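Local coordinates for glucosamine-6-phosphate deaminase (Bacillus subtilis, PDB 2BKX), which belongs to a family of sugar-phosphate enzymes with a Rossmann-like alpha/beta fold and holds fructose-6-phosphate in its pocket, at residues Q7-L12 with L196-S201. Sequence-based numbering, arbitrary orientation.
Sequences QTYEEL and LISGKS
Leu-12 packs on Leu-196 and Ile-197 at the C-terminal end of strand 193-197, and Tyr-9 meets Ser-198 just beyond it, so that in this Rossmann-like alpha/beta fold the first turn of helix 9-26 covers the strand end and the loop that follows. A chi1 of 172° carries the branch of Leu-12 toward the strand, and its two methyls diverge from CG. CD2 makes the apolar contact, 4.2 Å from Leu-196 CD2; CD1 lies against the peptide backbone, 3.5 Å from the carbonyl O of Ile-197. Leu-232 of the adjacent parallel strand 229-234 touches both leucines and extends this buried patch.

The polar ends are satisfied outside the contact. Tyr-9 OH is hydrogen-bonded to Thr-39 O, in the loop lining the fructose-6-phosphate pocket, and to Gly-42 N; Ser-198 OG pairs with Asp-234 OD2, and OD1 of the same carboxylate takes Gly-199 N.

Within 7-12, Thr-8 OG1 caps the helix by accepting from Glu-11 N (3.0 Å), while a nearly straight bond (169°) from Gln-7 N to Glu-11 OE2 ties the residue before the N-cap to the first turn. Ser-198 approaches the Tyr-9 ring obliquely, its OG 3.3 Å and its CB 3.7 Å from CD1.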
loop_
_atom_site.group_PDB
_atom_site.type_symbol
_atom_site.label_atom_id
_atom_site.label_comp_id
_atom_site.label_asym_id
_atom_site.label_seq_id
_atom_site.Cartn_x
_atom_site.Cartn_y
_atom_site.Cartn_z
ATOM N N GLN A 7 -1.375 -20.050 5.472
ATOM C CA GLN A 7 -2.425 -21.032 5.237
ATOM C C GLN A 7 -3.740 -20.382 4.826
ATOM O O GLN A 7 -4.514 -20.950 4.040
ATOM C CB GLN A 7 -2.665 -21.828 6.528
ATOM C CG GLN A 7 -2.581 -23.308 6.387
ATOM C CD GLN A 7 -2.705 -24.041 7.742
ATOM O OE1 GLN A 7 -3.714 -24.684 8.013
ATOM N NE2 GLN A 7 -1.677 -23.906 8.598
ATOM N N THR A 8 -3.991 -19.191 5.372
ATOM C CA THR A 8 -5.235 -18.495 5.193
ATOM C C THR A 8 -4.977 -16.992 5.157
ATOM O O THR A 8 -3.939 -16.518 5.630
ATOM C CB THR A 8 -6.211 -18.734 6.367
ATOM O OG1 THR A 8 -5.616 -18.208 7.556
ATOM C CG2 THR A 8 -6.493 -20.205 6.577
ATOM N N TYR A 9 -5.968 -16.258 4.657
ATOM C CA TYR A 9 -5.989 -14.793 4.731
ATOM C C TYR A 9 -5.889 -14.311 6.189
ATOM O O TYR A 9 -5.262 -13.297 6.487
ATOM C CB TYR A 9 -7.266 -14.267 4.076
ATOM C CG TYR A 9 -7.377 -12.766 4.074
ATOM C CD1 TYR A 9 -6.592 -12.008 3.254
ATOM C CD2 TYR A 9 -8.243 -12.114 4.921
ATOM C CE1 TYR A 9 -6.683 -10.620 3.255
ATOM C CE2 TYR A 9 -8.343 -10.753 4.957
ATOM C CZ TYR A 9 -7.582 -9.995 4.095
ATOM O OH TYR A 9 -7.675 -8.617 4.112
ATOM N N GLU A 10 -6.540 -15.020 7.103
ATOM C CA GLU A 10 -6.554 -14.613 8.490
ATOM C C GLU A 10 -5.139 -14.732 9.087
ATOM O O GLU A 10 -4.688 -13.878 9.842
ATOM C CB GLU A 10 -7.543 -15.480 9.269
ATOM C CG GLU A 10 -8.992 -15.236 8.993
ATOM C CD GLU A 10 -9.516 -15.793 7.699
ATOM O OE1 GLU A 10 -8.830 -16.597 7.018
ATOM O OE2 GLU A 10 -10.676 -15.446 7.390
ATOM N N GLU A 11 -4.417 -15.765 8.708
ATOM C CA GLU A 11 -3.029 -15.922 9.170
ATOM C C GLU A 11 -2.124 -14.850 8.546
ATOM O O GLU A 11 -1.286 -14.249 9.232
ATOM C CB GLU A 11 -2.453 -17.318 8.879
ATOM C CG GLU A 11 -1.087 -17.477 9.506
ATOM C CD GLU A 11 -0.339 -18.736 9.174
ATOM O OE1 GLU A 11 0.518 -19.111 10.026
ATOM O OE2 GLU A 11 -0.537 -19.309 8.077
ATOM N N LEU A 12 -2.295 -14.567 7.261
ATOM C CA LEU A 12 -1.556 -13.484 6.609
ATOM C C LEU A 12 -1.768 -12.178 7.346
ATOM O O LEU A 12 -0.828 -11.434 7.628
ATOM C CB LEU A 12 -1.992 -13.390 5.146
ATOM C CG LEU A 12 -1.485 -12.199 4.311
ATOM C CD1 LEU A 12 -1.428 -12.618 2.828
ATOM C CD2 LEU A 12 -2.279 -10.936 4.471
ATOM N N LEU A 196 1.842 -7.830 0.738
ATOM C CA LEU A 196 0.768 -8.747 1.078
ATOM C C LEU A 196 0.049 -9.173 -0.211
ATOM O O LEU A 196 -0.330 -8.344 -1.011
ATOM C CB LEU A 196 -0.254 -8.046 1.976
ATOM C CG LEU A 196 0.310 -7.377 3.219
ATOM C CD1 LEU A 196 -0.779 -6.686 4.035
ATOM C CD2 LEU A 196 1.085 -8.375 4.057
ATOM N N ILE A 197 -0.190 -10.471 -0.344
ATOM C CA ILE A 197 -0.797 -11.020 -1.550
ATOM C C ILE A 197 -1.770 -12.118 -1.175
ATOM O O ILE A 197 -1.370 -13.143 -0.592
ATOM C CB ILE A 197 0.225 -11.558 -2.555
ATOM C CG1 ILE A 197 1.386 -10.589 -2.765
ATOM C CG2 ILE A 197 -0.502 -11.775 -3.901
ATOM C CD1 ILE A 197 2.473 -11.074 -3.711
ATOM N N SER A 198 -3.023 -11.935 -1.595
ATOM C CA SER A 198 -4.093 -12.861 -1.238
ATOM C C SER A 198 -5.037 -13.126 -2.411
ATOM O O SER A 198 -5.443 -12.222 -3.111
ATOM C CB SER A 198 -4.929 -12.286 -0.059
ATOM O OG SER A 198 -6.046 -13.105 0.225
ATOM N N GLY A 199 -5.385 -14.396 -2.574
ATOM C CA GLY A 199 -6.448 -14.763 -3.481
ATOM C C GLY A 199 -6.003 -15.160 -4.869
ATOM O O GLY A 199 -4.949 -14.756 -5.353
ATOM N N LYS A 200 -6.870 -15.938 -5.531
ATOM C CA LYS A 200 -6.601 -16.464 -6.880
ATOM C C LYS A 200 -6.339 -15.399 -7.939
ATOM O O LYS A 200 -5.579 -15.631 -8.900
ATOM C CB LYS A 200 -7.801 -17.339 -7.286
ATOM C CG LYS A 200 -7.707 -18.047 -8.582
ATOM C CD LYS A 200 -8.855 -19.072 -8.683
ATOM C CE LYS A 200 -9.315 -19.261 -10.140
ATOM N NZ LYS A 200 -10.787 -19.544 -10.186
ATOM N N SER A 201 -6.925 -14.216 -7.783
ATOM C CA SER A 201 -6.719 -13.162 -8.759
ATOM C C SER A 201 -5.284 -12.700 -8.878
ATOM O O SER A 201 -4.949 -12.081 -9.883
ATOM C CB SER A 201 -7.616 -11.965 -8.478
ATOM O OG SER A 201 -7.119 -11.141 -7.443
#